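Local coordinates for alcohol dehydrogenase superfamily protein (Novosphingobium aromaticivorans, PDB 3GAZ) that probably acts as an NADP-dependent oxidoreductase of the medium-chain dehydrogenase/reductase type, its precise substrate and reaction being unknown, at residues G184-Y189 / A298-P303; A11-A16 / Q61-I66; V228-F233 / G249-A254; A146-G151 / R174-F179. One frame throughout, in Å; residues are numbered along the deposited sequence.

Contact 1: residues G184-Y189 / A298-P303; sequences GSDLEY and APRLDP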
loop_
_atom_site.group_PDB
_atom_site.type_symbol
_atom_site.label_atom_id
_atom_site.label_comp_id
_atom_site.label_asym_id
_atom_site.label_seq_id
_atom_site.Cartn_x
_atom_site.Cartn_y
_atom_site.Cartn_z
ATOM N N GLY A 184 -19.408 -19.447 -27.371
ATOM C CA GLY A 184 -19.996 -20.771 -27.467
ATOM C C GLY A 184 -20.212 -21.564 -26.196
ATOM O O GLY A 184 -21.346 -21.782 -25.784
ATOM N N SER A 185 -19.119 -21.999 -25.581
ATOM C CA SER A 185 -19.171 -22.799 -24.362
ATOM C C SER A 185 -19.973 -22.209 -23.201
ATOM O O SER A 185 -20.499 -22.949 -22.370
ATOM C CB SER A 185 -17.744 -23.100 -23.890
ATOM O OG SER A 185 -17.017 -21.901 -23.663
ATOM N N ASP A 186 -20.076 -20.886 -23.139
ATOM C CA ASP A 186 -20.801 -20.246 -22.047
ATOM C C ASP A 186 -22.260 -19.900 -22.342
ATOM O O ASP A 186 -23.017 -19.584 -21.421
ATOM C CB ASP A 186 -20.063 -18.981 -21.603
ATOM C CG ASP A 186 -18.661 -19.267 -21.098
ATOM O OD1 ASP A 186 -18.490 -20.204 -20.292
ATOM O OD2 ASP A 186 -17.729 -18.545 -21.501
ATOM N N LEU A 187 -22.657 -19.962 -23.612
ATOM C CA LEU A 187 -24.032 -19.635 -23.995
ATOM C C LEU A 187 -25.068 -20.449 -23.225
ATOM O O LEU A 187 -26.114 -19.932 -22.830
ATOM C CB LEU A 187 -24.227 -19.851 -25.501
ATOM C CG LEU A 187 -23.434 -18.901 -26.405
ATOM C CD1 LEU A 187 -23.582 -19.332 -27.855
ATOM C CD2 LEU A 187 -23.924 -17.471 -26.211
ATOM N N GLU A 188 -24.771 -21.725 -23.020
ATOM C CA GLU A 188 -25.667 -22.617 -22.309
ATOM C C GLU A 188 -25.732 -22.240 -20.832
ATOM O O GLU A 188 -26.799 -22.272 -20.214
ATOM C CB GLU A 188 -25.181 -24.057 -22.456
ATOM C CG GLU A 188 -26.177 -25.076 -21.991
ATOM C CD GLU A 188 -27.530 -24.851 -22.618
ATOM O OE1 GLU A 188 -27.594 -24.665 -23.853
ATOM O OE2 GLU A 188 -28.527 -24.861 -21.873
ATOM N N TYR A 189 -24.578 -21.890 -20.275
ATOM C CA TYR A 189 -24.486 -21.499 -18.877
ATOM C C TYR A 189 -25.310 -20.235 -18.622
ATOM O O TYR A 189 -26.060 -20.160 -17.647
ATOM C CB TYR A 189 -23.021 -21.250 -18.494
ATOM C CG TYR A 189 -22.860 -20.588 -17.146
ATOM C CD1 TYR A 189 -23.058 -21.303 -15.966
ATOM C CD2 TYR A 189 -22.574 -19.228 -17.052
ATOM C CE1 TYR A 189 -22.980 -20.677 -14.720
ATOM C CE2 TYR A 189 -22.496 -18.589 -15.812
ATOM C CZ TYR A 189 -22.700 -19.317 -14.653
ATOM O OH TYR A 189 -22.638 -18.688 -13.430
ATOM N N ALA A 298 -25.340 -17.859 -7.318
ATOM C CA ALA A 298 -24.459 -19.015 -7.245
ATOM C C ALA A 298 -23.187 -18.692 -8.018
ATOM O O ALA A 298 -23.228 -18.420 -9.219
ATOM C CB ALA A 298 -25.137 -20.234 -7.848
ATOM N N PRO A 299 -22.035 -18.704 -7.337
ATOM C CA PRO A 299 -20.786 -18.402 -8.036
ATOM C C PRO A 299 -20.437 -19.523 -9.011
ATOM O O PRO A 299 -20.754 -20.688 -8.764
ATOM C CB PRO A 299 -19.779 -18.305 -6.897
ATOM C CG PRO A 299 -20.281 -19.355 -5.946
ATOM C CD PRO A 299 -21.778 -19.079 -5.935
ATOM N N ARG A 300 -19.810 -19.168 -10.127
ATOM C CA ARG A 300 -19.399 -20.169 -11.097
ATOM C C ARG A 300 -18.005 -20.585 -10.647
ATOM O O ARG A 300 -17.052 -19.809 -10.738
ATOM C CB ARG A 300 -19.349 -19.580 -12.513
ATOM C CG ARG A 300 -19.319 -20.650 -13.596
ATOM C CD ARG A 300 -19.178 -20.064 -14.990
ATOM N NE ARG A 300 -19.348 -21.092 -16.011
ATOM C CZ ARG A 300 -19.098 -20.914 -17.305
ATOM N NH1 ARG A 300 -18.657 -19.739 -17.743
ATOM N NH2 ARG A 300 -19.302 -21.909 -18.163
ATOM N N LEU A 301 -17.894 -21.813 -10.155
ATOM C CA LEU A 301 -16.633 -22.326 -9.644
ATOM C C LEU A 301 -16.067 -23.478 -10.468
ATOM O O LEU A 301 -16.719 -24.509 -10.630
ATOM C CB LEU A 301 -16.840 -22.780 -8.195
ATOM C CG LEU A 301 -15.693 -23.441 -7.432
ATOM C CD1 LEU A 301 -14.544 -22.457 -7.270
ATOM C CD2 LEU A 301 -16.194 -23.893 -6.074
ATOM N N ASP A 302 -14.857 -23.296 -10.992
ATOM C CA ASP A 302 -14.208 -24.348 -11.776
ATOM C C ASP A 302 -13.976 -25.499 -10.785
ATOM O O ASP A 302 -13.453 -25.285 -9.690
ATOM C CB ASP A 302 -12.884 -23.830 -12.350
ATOM C CG ASP A 302 -12.207 -24.831 -13.272
ATOM O OD1 ASP A 302 -11.816 -25.917 -12.794
ATOM O OD2 ASP A 302 -12.061 -24.527 -14.477
ATOM N N PRO A 303 -14.378 -26.730 -11.156
ATOM C CA PRO A 303 -14.247 -27.940 -10.329
ATOM C C PRO A 303 -12.836 -28.285 -9.871
ATOM O O PRO A 303 -12.662 -28.981 -8.874
ATOM C CB PRO A 303 -14.825 -29.044 -11.221
ATOM C CG PRO A 303 -15.699 -28.311 -12.196
ATOM C CD PRO A 303 -14.907 -27.071 -12.488
HETATM O O HOH W 1 -23.394 -19.927 -11.206
#
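Arg300 and Asp186 form a salt bridge in which two guanidinium nitrogens converge on one carboxylate oxygen. Arg300 NH1 lies 2.6 Å from Asp186 OD1 and Arg300 NH2 lies 2.8 Å from the same Asp186 OD1. The oxygen sits in the guanidinium plane, whereas the carboxylate is turned 77° against it; NH1 therefore meets OD1 from above the carboxylate plane, while NH2 arrives nearly in line with the C-O bond. The CB of Asp186 does not itself point at the loop, but CG, set beside the backbone N (chi1 -61°), brings the carboxylate nearer to it. Arg300 NH1 also donates to Gly160 O, so this nitrogen has two acceptors.

The extended Arg300 side chain runs antiparallel to Tyr189 across one face of the ring. Its guanidinium lies flat on the phenol, planes 8° apart and Arg300 CZ 4.1 Å from the ring centroid, a cation-pi stack. Arg300 CD adds a CH-pi contact 3.7 Å from that centroid, and NE passes over the ring centre. Farther out, a water at the ring's edge joins Tyr189 OH (2.7 Å) to Ala298 O (2.5 Å). An alanine at Arg300 would probably leave the Asp186 carboxylate without its cationic mate and this face of Tyr189 without its stacked cover.

The contact joins the start of helix 184-193, in the nucleotide-binding-type domain, to the loop leading into strand 306-307. Helix 162-173 borders both through His165, which touches Tyr189 and Arg300, and backbone bonds pair Arg300 with Lys330.

Contact 2: residues A11-A16 / Q61-I66; sequences AVVEEA and QPLPAI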
loop_
_atom_site.group_PDB
_atom_site.type_symbol
_atom_site.label_atom_id
_atom_site.label_comp_id
_atom_site.label_asym_id
_atom_site.label_seq_id
_atom_site.Cartn_x
_atom_site.Cartn_y
_atom_site.Cartn_z
ATOM N N ALA A 11 2.443 -18.136 0.711
ATOM C CA ALA A 11 3.111 -18.185 -0.579
ATOM C C ALA A 11 3.549 -16.759 -0.873
ATOM O O ALA A 11 2.741 -15.827 -0.844
ATOM C CB ALA A 11 2.157 -18.683 -1.652
ATOM N N VAL A 12 4.834 -16.589 -1.144
ATOM C CA VAL A 12 5.369 -15.272 -1.426
ATOM C C VAL A 12 5.960 -15.176 -2.820
ATOM O O VAL A 12 6.712 -16.056 -3.243
ATOM C CB VAL A 12 6.485 -14.901 -0.415
ATOM C CG1 VAL A 12 7.005 -13.497 -0.703
ATOM C CG2 VAL A 12 5.962 -15.000 1.005
ATOM N N VAL A 13 5.604 -14.117 -3.543
ATOM C CA VAL A 13 6.168 -13.888 -4.860
ATOM C C VAL A 13 7.302 -12.926 -4.530
ATOM O O VAL A 13 7.064 -11.797 -4.098
ATOM C CB VAL A 13 5.155 -13.231 -5.823
ATOM C CG1 VAL A 13 5.834 -12.906 -7.142
ATOM C CG2 VAL A 13 3.988 -14.177 -6.067
ATOM N N GLU A 14 8.533 -13.392 -4.700
ATOM C CA GLU A 14 9.711 -12.606 -4.361
ATOM C C GLU A 14 10.111 -11.545 -5.375
ATOM O O GLU A 14 10.534 -10.451 -4.999
ATOM C CB GLU A 14 10.878 -13.556 -4.091
ATOM C CG GLU A 14 10.461 -14.741 -3.231
ATOM C CD GLU A 14 11.630 -15.550 -2.711
ATOM O OE1 GLU A 14 12.529 -15.879 -3.510
ATOM O OE2 GLU A 14 11.635 -15.866 -1.501
ATOM N N GLU A 15 9.985 -11.870 -6.656
ATOM C CA GLU A 15 10.329 -10.934 -7.715
ATOM C C GLU A 15 9.416 -11.118 -8.918
ATOM O O GLU A 15 8.717 -12.127 -9.029
ATOM C CB GLU A 15 11.790 -11.111 -8.146
ATOM C CG GLU A 15 12.152 -12.488 -8.704
ATOM C CD GLU A 15 12.474 -13.500 -7.621
ATOM O OE1 GLU A 15 13.235 -13.151 -6.692
ATOM O OE2 GLU A 15 11.979 -14.646 -7.704
ATOM N N ALA A 16 9.428 -10.139 -9.816
ATOM C CA ALA A 16 8.599 -10.187 -11.013
ATOM C C ALA A 16 8.704 -11.540 -11.707
ATOM O O ALA A 16 9.804 -12.039 -11.953
ATOM C CB ALA A 16 9.004 -9.075 -11.974
ATOM N N GLN A 61 0.972 -2.862 -5.576
ATOM C CA GLN A 61 1.394 -4.032 -4.812
ATOM C C GLN A 61 2.801 -4.453 -5.245
ATOM O O GLN A 61 2.975 -5.418 -5.999
ATOM C CB GLN A 61 0.423 -5.199 -5.033
ATOM C CG GLN A 61 0.698 -6.411 -4.144
ATOM C CD GLN A 61 0.127 -6.250 -2.739
ATOM O OE1 GLN A 61 -0.025 -5.137 -2.246
ATOM N NE2 GLN A 61 -0.180 -7.369 -2.088
ATOM N N PRO A 62 3.829 -3.722 -4.781
ATOM C CA PRO A 62 5.200 -4.074 -5.154
ATOM C C PRO A 62 5.638 -5.383 -4.499
ATOM O O PRO A 62 5.088 -5.790 -3.472
ATOM C CB PRO A 62 6.007 -2.876 -4.665
ATOM C CG PRO A 62 5.242 -2.450 -3.432
ATOM C CD PRO A 62 3.803 -2.542 -3.899
ATOM N N LEU A 63 6.621 -6.037 -5.107
ATOM C CA LEU A 63 7.143 -7.300 -4.600
ATOM C C LEU A 63 8.417 -7.029 -3.795
ATOM O O LEU A 63 9.064 -5.995 -3.975
ATOM C CB LEU A 63 7.454 -8.229 -5.774
ATOM C CG LEU A 63 6.297 -8.410 -6.763
ATOM C CD1 LEU A 63 6.760 -9.232 -7.959
ATOM C CD2 LEU A 63 5.121 -9.082 -6.062
ATOM N N PRO A 64 8.800 -7.956 -2.906
ATOM C CA PRO A 64 8.123 -9.224 -2.617
ATOM C C PRO A 64 6.787 -9.003 -1.923
ATOM O O PRO A 64 6.579 -7.979 -1.270
ATOM C CB PRO A 64 9.121 -9.942 -1.718
ATOM C CG PRO A 64 9.719 -8.802 -0.946
ATOM C CD PRO A 64 9.979 -7.787 -2.036
ATOM N N ALA A 65 5.882 -9.965 -2.062
ATOM C CA ALA A 65 4.582 -9.836 -1.426
ATOM C C ALA A 65 3.748 -11.105 -1.515
ATOM O O ALA A 65 4.005 -11.984 -2.337
ATOM C CB ALA A 65 3.812 -8.664 -2.055
ATOM N N ILE A 66 2.758 -11.193 -0.635
ATOM C CA ILE A 66 1.831 -12.310 -0.615
ATOM C C ILE A 66 0.657 -11.795 -1.433
ATOM O O ILE A 66 0.087 -10.747 -1.111
ATOM C CB ILE A 66 1.375 -12.625 0.823
ATOM C CG1 ILE A 66 2.565 -13.155 1.634
ATOM C CG2 ILE A 66 0.235 -13.626 0.799
ATOM C CD1 ILE A 66 2.327 -13.218 3.129
#
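Leu63 and Val13 meet through their methyl groups, with Val13 CG1 3.9 Å from Leu63 CD1 and almost as near to Leu63 CD2. Leu63 CG lies beside its backbone N (chi1 -52°), and from there the isobutyl end forks: CD2 faces the Val13 carbonyl oxygen and side chain, whereas CD1 reaches onward to the backbone at the Glu15-Ala16 peptide, 3.4 Å from Ala16 N. At the other end of the contact, Val12 and Ile66 form a second apolar pair, their side chains crossing at a slant with Val12 CG2 3.9 Å from Ile66 CG1. Ile66 CG1 and CG2 also pack against the Ala11 carbonyl oxygen.

Between the two pairs the backbones make a single antiparallel bridge, Val13 with Ala65, a hydrogen-bonded pair. It adds a short piece of the loop before strand 70-78, a loop of the GroES-like domain, to the end of strand 7-13, which is itself hairpin-paired with strand 20-26; in the same loop Pro62 packs on Pro303 of the second subunit. Val13 N donates to Ala65 O over 2.9 Å at 167°, and Ala65 N returns a bond to Val13 O over 3.0 Å at 154°. The peptide preceding Pro64 is cis. Toward the outer edge, Pro64 CB rests 3.6 Å from Glu14 O, while Pro64 CA lies 3.2 Å from Val13 O, a CA-H...O contact that gives this carbonyl a second, weaker partner.

Contact 3: residues V228-F233 / G249-A254; sequences VLDASF and GTHKLA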
loop_
_atom_site.group_PDB
_atom_site.type_symbol
_atom_site.label_atom_id
_atom_site.label_comp_id
_atom_site.label_asym_id
_atom_site.label_seq_id
_atom_site.Cartn_x
_atom_site.Cartn_y
_atom_site.Cartn_z
ATOM N N VAL A 228 -14.998 -4.056 -26.783
ATOM C CA VAL A 228 -16.289 -4.430 -26.218
ATOM C C VAL A 228 -16.991 -3.205 -25.625
ATOM O O VAL A 228 -18.223 -3.136 -25.595
ATOM C CB VAL A 228 -16.130 -5.519 -25.123
ATOM C CG1 VAL A 228 -17.493 -5.917 -24.586
ATOM C CG2 VAL A 228 -15.412 -6.743 -25.706
ATOM N N LEU A 229 -16.207 -2.240 -25.150
ATOM C CA LEU A 229 -16.792 -1.029 -24.581
ATOM C C LEU A 229 -17.416 -0.210 -25.708
ATOM O O LEU A 229 -18.498 0.367 -25.553
ATOM C CB LEU A 229 -15.729 -0.206 -23.849
ATOM C CG LEU A 229 -16.228 1.119 -23.266
ATOM C CD1 LEU A 229 -17.462 0.872 -22.404
ATOM C CD2 LEU A 229 -15.118 1.765 -22.448
ATOM N N ASP A 230 -16.736 -0.161 -26.849
ATOM C CA ASP A 230 -17.262 0.571 -28.000
ATOM C C ASP A 230 -18.573 -0.084 -28.438
ATOM O O ASP A 230 -19.538 0.595 -28.776
ATOM C CB ASP A 230 -16.262 0.547 -29.161
ATOM C CG ASP A 230 -14.952 1.223 -28.815
ATOM O OD1 ASP A 230 -14.981 2.397 -28.395
ATOM O OD2 ASP A 230 -13.893 0.580 -28.969
ATOM N N ALA A 231 -18.602 -1.412 -28.430
ATOM C CA ALA A 231 -19.803 -2.143 -28.817
ATOM C C ALA A 231 -20.931 -1.825 -27.837
ATOM O O ALA A 231 -22.100 -1.770 -28.213
ATOM C CB ALA A 231 -19.519 -3.648 -28.838
ATOM N N SER A 232 -20.566 -1.608 -26.576
ATOM C CA SER A 232 -21.542 -1.288 -25.542
ATOM C C SER A 232 -22.179 0.071 -25.826
ATOM O O SER A 232 -23.376 0.262 -25.611
ATOM C CB SER A 232 -20.867 -1.271 -24.167
ATOM O OG SER A 232 -20.316 -2.545 -23.860
ATOM N N PHE A 233 -21.372 1.016 -26.296
ATOM C CA PHE A 233 -21.884 2.343 -26.619
ATOM C C PHE A 233 -22.875 2.193 -27.770
ATOM O O PHE A 233 -23.827 2.958 -27.892
ATOM C CB PHE A 233 -20.752 3.280 -27.059
ATOM C CG PHE A 233 -19.809 3.692 -25.950
ATOM C CD1 PHE A 233 -20.127 3.480 -24.612
ATOM C CD2 PHE A 233 -18.630 4.364 -26.253
ATOM C CE1 PHE A 233 -19.277 3.928 -23.591
ATOM C CE2 PHE A 233 -17.774 4.817 -25.241
ATOM C CZ PHE A 233 -18.105 4.603 -23.909
ATOM N N GLY A 249 -8.804 2.367 -21.618
ATOM C CA GLY A 249 -8.316 2.845 -22.900
ATOM C C GLY A 249 -8.955 4.111 -23.436
ATOM O O GLY A 249 -9.761 4.758 -22.765
ATOM N N THR A 250 -8.580 4.461 -24.662
ATOM C CA THR A 250 -9.104 5.640 -25.336
ATOM C C THR A 250 -10.273 5.216 -26.222
ATOM O O THR A 250 -10.180 4.230 -26.955
ATOM C CB THR A 250 -8.011 6.314 -26.202
ATOM O OG1 THR A 250 -8.589 7.372 -26.975
ATOM C CG2 THR A 250 -7.368 5.305 -27.133
ATOM N N HIS A 251 -11.377 5.949 -26.147
ATOM C CA HIS A 251 -12.543 5.604 -26.944
ATOM C C HIS A 251 -13.217 6.794 -27.608
ATOM O O HIS A 251 -13.123 7.925 -27.135
ATOM C CB HIS A 251 -13.574 4.868 -26.082
ATOM C CG HIS A 251 -13.103 3.543 -25.572
ATOM N ND1 HIS A 251 -12.316 3.413 -24.448
ATOM C CD2 HIS A 251 -13.288 2.290 -26.049
ATOM C CE1 HIS A 251 -12.038 2.138 -24.254
ATOM N NE2 HIS A 251 -12.616 1.434 -25.212
ATOM N N LYS A 252 -13.890 6.524 -28.722
ATOM C CA LYS A 252 -14.619 7.555 -29.447
ATOM C C LYS A 252 -15.913 7.759 -28.667
ATOM O O LYS A 252 -16.687 6.820 -28.487
ATOM C CB LYS A 252 -14.929 7.081 -30.867
ATOM C CG LYS A 252 -15.895 7.966 -31.627
ATOM C CD LYS A 252 -15.378 9.392 -31.759
ATOM C CE LYS A 252 -15.951 10.035 -33.006
ATOM N NZ LYS A 252 -15.626 9.229 -34.218
ATOM N N LEU A 253 -16.148 8.983 -28.209
ATOM C CA LEU A 253 -17.338 9.273 -27.416
ATOM C C LEU A 253 -18.574 9.719 -28.194
ATOM O O LEU A 253 -19.653 9.845 -27.619
ATOM C CB LEU A 253 -16.997 10.319 -26.350
ATOM C CG LEU A 253 -15.832 9.947 -25.423
ATOM C CD1 LEU A 253 -15.720 10.968 -24.289
ATOM C CD2 LEU A 253 -16.063 8.554 -24.855
ATOM N N ALA A 254 -18.428 9.940 -29.495
ATOM C CA ALA A 254 -19.543 10.393 -30.330
ATOM C C ALA A 254 -20.887 9.691 -30.081
ATOM O O ALA A 254 -21.927 10.346 -29.987
ATOM C CB ALA A 254 -19.163 10.282 -31.811
HETATM O O HOH W 2 -13.277 3.987 -30.112
HETATM O O HOH W 3 -16.859 4.240 -29.190
#
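Leu229 comes first along the helix, laying its CD2 methyl over one face of the His251 imidazole. Leu229 CD2 is 3.7 Å from the ring centroid and 15° off the ring normal, a CH-pi contact displaced toward the CE1 side of the ring. Leu229 CB approaches the same imidazole near NE2.

Asp230 follows, its carboxylate at the imidazole edge with the two planes 52° apart; its closest approach there is shorter than a sound contact and is doubtful. Two waters bridge Asp230 OD1 to the backbone of Lys252. One donates to Asp230 OD1 (2.9 Å) and accepts from Lys252 N (3.0 Å); the other donates to Asp230 OD1 and to Lys252 O, 2.7 Å from each.

One helical turn on from Leu229, Phe233 presents its ring edge to Lys252 O, 3.8 Å from Phe233 CD2, and Phe233 CE2 meets Leu253 CD2 at 4.1 Å. Phe233 also packs on Val242 of the parallel sheet, placing the contact beside the Rossmann-type core.

An alanine at His251 would probably strip Leu229 CD2 of its aromatic partner and leave Gly226 O without this donor. Both imidazole nitrogens engage carbonyl oxygens, NE2 that of Gly226 just before the helix and ND1, weakly, that of Gly249, which fixes the ring's rotation; the segments themselves are joined by the CH-pi contact, apolar packing and two water bridges, without a direct hydrogen bond.

Contact 4: residues A146-G151 / R174-F179; sequences AQVQDG and RGARVF
A Schellman motif ends helix 162-173, and the turn it creates is where Gly175 meets Gly151: Gly151 N donates to Gly175 O over 2.8 Å at 156°, approaching from above the carbonyl plane. Gly175, the C-prime residue with positive phi, lies against Asp150, whose OD1 is 3.1 Å from Gly175 CA and equally 3.1 Å from Gly175 O, two acceptors that form no hydrogen bond. A CB modelled on Gly175 would fall 1.9 Å from Asp150 OD1 and also press on the preceding carbonyl, evidence that the turn calls for glycine. Beside it, Asp150 CA makes a CA-H...O contact with Arg174 O, 3.4 Å away.

These turns belong to the Rossmann-type beta-alpha-beta unit: segment 146-151 leads into strand 153-157, and segment 174-179 carries the chain from helix 162-173 into the neighbouring parallel strand 177-182. Val148 divides its methyls between Arg174 and Ala176. CG1, set between the backbone N and carbonyl carbon (chi1 64°), lies in the plane of the Arg174 guanidinium at its edge, 3.5 Å from Arg174 CD. Val148 CG2 meets Ala176 CB at 4.0 Å, and both side chains also touch Val154. The contact buries Arg174 NE, which has no polar partner in the model.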
loop_
_atom_site.group_PDB
_atom_site.type_symbol
_atom_site.label_atom_id
_atom_site.label_comp_id
_atom_site.label_asym_id
_atom_site.label_seq_id
_atom_site.Cartn_x
_atom_site.Cartn_y
_atom_site.Cartn_z
ATOM N N ALA A 146 -25.345 2.690 -11.794
ATOM C CA ALA A 146 -26.534 2.670 -12.645
ATOM C C ALA A 146 -27.887 2.543 -11.959
ATOM O O ALA A 146 -28.915 2.816 -12.579
ATOM C CB ALA A 146 -26.391 1.569 -13.693
ATOM N N GLN A 147 -27.899 2.122 -10.697
ATOM C CA GLN A 147 -29.153 1.965 -9.969
ATOM C C GLN A 147 -30.165 1.186 -10.805
ATOM O O GLN A 147 -31.303 1.628 -10.985
ATOM C CB GLN A 147 -29.736 3.337 -9.613
ATOM C CG GLN A 147 -28.961 4.086 -8.539
ATOM C CD GLN A 147 -28.394 5.400 -9.038
ATOM O OE1 GLN A 147 -29.136 6.291 -9.459
ATOM N NE2 GLN A 147 -27.073 5.529 -8.992
ATOM N N VAL A 148 -29.748 0.034 -11.320
ATOM C CA VAL A 148 -30.621 -0.793 -12.142
ATOM C C VAL A 148 -32.000 -0.910 -11.497
ATOM O O VAL A 148 -32.117 -1.217 -10.308
ATOM C CB VAL A 148 -30.007 -2.205 -12.363
ATOM C CG1 VAL A 148 -29.899 -2.950 -11.041
ATOM C CG2 VAL A 148 -30.842 -2.984 -13.371
ATOM N N GLN A 149 -33.037 -0.645 -12.291
ATOM C CA GLN A 149 -34.422 -0.690 -11.824
ATOM C C GLN A 149 -35.194 -1.898 -12.353
ATOM O O GLN A 149 -34.876 -2.454 -13.407
ATOM C CB GLN A 149 -35.177 0.571 -12.262
ATOM C CG GLN A 149 -34.631 1.893 -11.746
ATOM C CD GLN A 149 -34.717 2.017 -10.240
ATOM O OE1 GLN A 149 -33.864 1.508 -9.513
ATOM N NE2 GLN A 149 -35.756 2.690 -9.762
ATOM N N ASP A 150 -36.229 -2.281 -11.616
ATOM C CA ASP A 150 -37.081 -3.397 -12.002
ATOM C C ASP A 150 -37.701 -3.109 -13.372
ATOM O O ASP A 150 -38.248 -2.033 -13.598
ATOM C CB ASP A 150 -38.186 -3.580 -10.956
ATOM C CG ASP A 150 -39.209 -4.617 -11.362
ATOM O OD1 ASP A 150 -38.835 -5.796 -11.540
ATOM O OD2 ASP A 150 -40.392 -4.248 -11.506
ATOM N N GLY A 151 -37.598 -4.062 -14.291
ATOM C CA GLY A 151 -38.175 -3.868 -15.609
ATOM C C GLY A 151 -37.241 -3.332 -16.682
ATOM O O GLY A 151 -37.589 -3.344 -17.863
ATOM N N ARG A 174 -32.895 -8.190 -9.195
ATOM C CA ARG A 174 -33.473 -6.862 -9.033
ATOM C C ARG A 174 -34.613 -6.551 -10.004
ATOM O O ARG A 174 -35.034 -5.400 -10.128
ATOM C CB ARG A 174 -32.374 -5.802 -9.126
ATOM C CG ARG A 174 -31.305 -5.983 -8.054
ATOM C CD ARG A 174 -30.236 -4.910 -8.116
ATOM N NE ARG A 174 -30.680 -3.633 -7.562
ATOM C CZ ARG A 174 -30.856 -3.393 -6.265
ATOM N NH1 ARG A 174 -30.630 -4.346 -5.371
ATOM N NH2 ARG A 174 -31.247 -2.193 -5.861
ATOM N N GLY A 175 -35.097 -7.584 -10.690
ATOM C CA GLY A 175 -36.218 -7.431 -11.603
ATOM C C GLY A 175 -35.985 -7.016 -13.044
ATOM O O GLY A 175 -36.944 -6.780 -13.777
ATOM N N ALA A 176 -34.732 -6.939 -13.471
ATOM C CA ALA A 176 -34.445 -6.531 -14.841
ATOM C C ALA A 176 -34.571 -7.671 -15.841
ATOM O O ALA A 176 -34.530 -8.842 -15.473
ATOM C CB ALA A 176 -33.043 -5.937 -14.915
ATOM N N ARG A 177 -34.746 -7.318 -17.110
ATOM C CA ARG A 177 -34.822 -8.307 -18.174
ATOM C C ARG A 177 -33.386 -8.374 -18.664
ATOM O O ARG A 177 -32.900 -7.451 -19.319
ATOM C CB ARG A 177 -35.760 -7.842 -19.288
ATOM C CG ARG A 177 -37.224 -7.859 -18.883
ATOM C CD ARG A 177 -38.128 -7.931 -20.106
ATOM N NE ARG A 177 -37.633 -8.899 -21.086
ATOM C CZ ARG A 177 -37.331 -10.168 -20.813
ATOM N NH1 ARG A 177 -37.470 -10.643 -19.582
ATOM N NH2 ARG A 177 -36.881 -10.962 -21.775
ATOM N N VAL A 178 -32.713 -9.471 -18.336
ATOM C CA VAL A 178 -31.306 -9.639 -18.663
ATOM C C VAL A 178 -30.943 -10.416 -19.922
ATOM O O VAL A 178 -31.512 -11.469 -20.216
ATOM C CB VAL A 178 -30.568 -10.277 -17.462
ATOM C CG1 VAL A 178 -29.068 -10.338 -17.725
ATOM C CG2 VAL A 178 -30.861 -9.473 -16.198
ATOM N N PHE A 179 -29.962 -9.873 -20.640
ATOM C CA PHE A 179 -29.423 -10.446 -21.869
ATOM C C PHE A 179 -27.907 -10.455 -21.680
ATOM O O PHE A 179 -27.359 -9.563 -21.028
ATOM C CB PHE A 179 -29.770 -9.556 -23.063
ATOM C CG PHE A 179 -31.241 -9.358 -23.264
ATOM C CD1 PHE A 179 -31.938 -10.125 -24.194
ATOM C CD2 PHE A 179 -31.942 -8.425 -22.505
ATOM C CE1 PHE A 179 -33.312 -9.969 -24.367
ATOM C CE2 PHE A 179 -33.323 -8.260 -22.669
ATOM C CZ PHE A 179 -34.006 -9.037 -23.604
#

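From the N terminus, contact 2 is the first to close, joining the end of strand 7-13 to the loop before strand 70-78. Contact 4 follows in series, bringing together the turns on either side of a strand-helix passage in the parallel sheet; its centre lies about 41 Å from that of contact 2, on the opposite side of the chain's centre. Contact 1 then opens on helix 184-193, directly after strand 177-182, and closes over the longest span, 109 residues later, on the loop before strand 306-307. Contact 3 is nested within that span, tying helix 227-235 to the segment after strand 240-244. None of the four cross, and none touch: contacts 1 and 4 come nearest, about 9 Å between closest atoms.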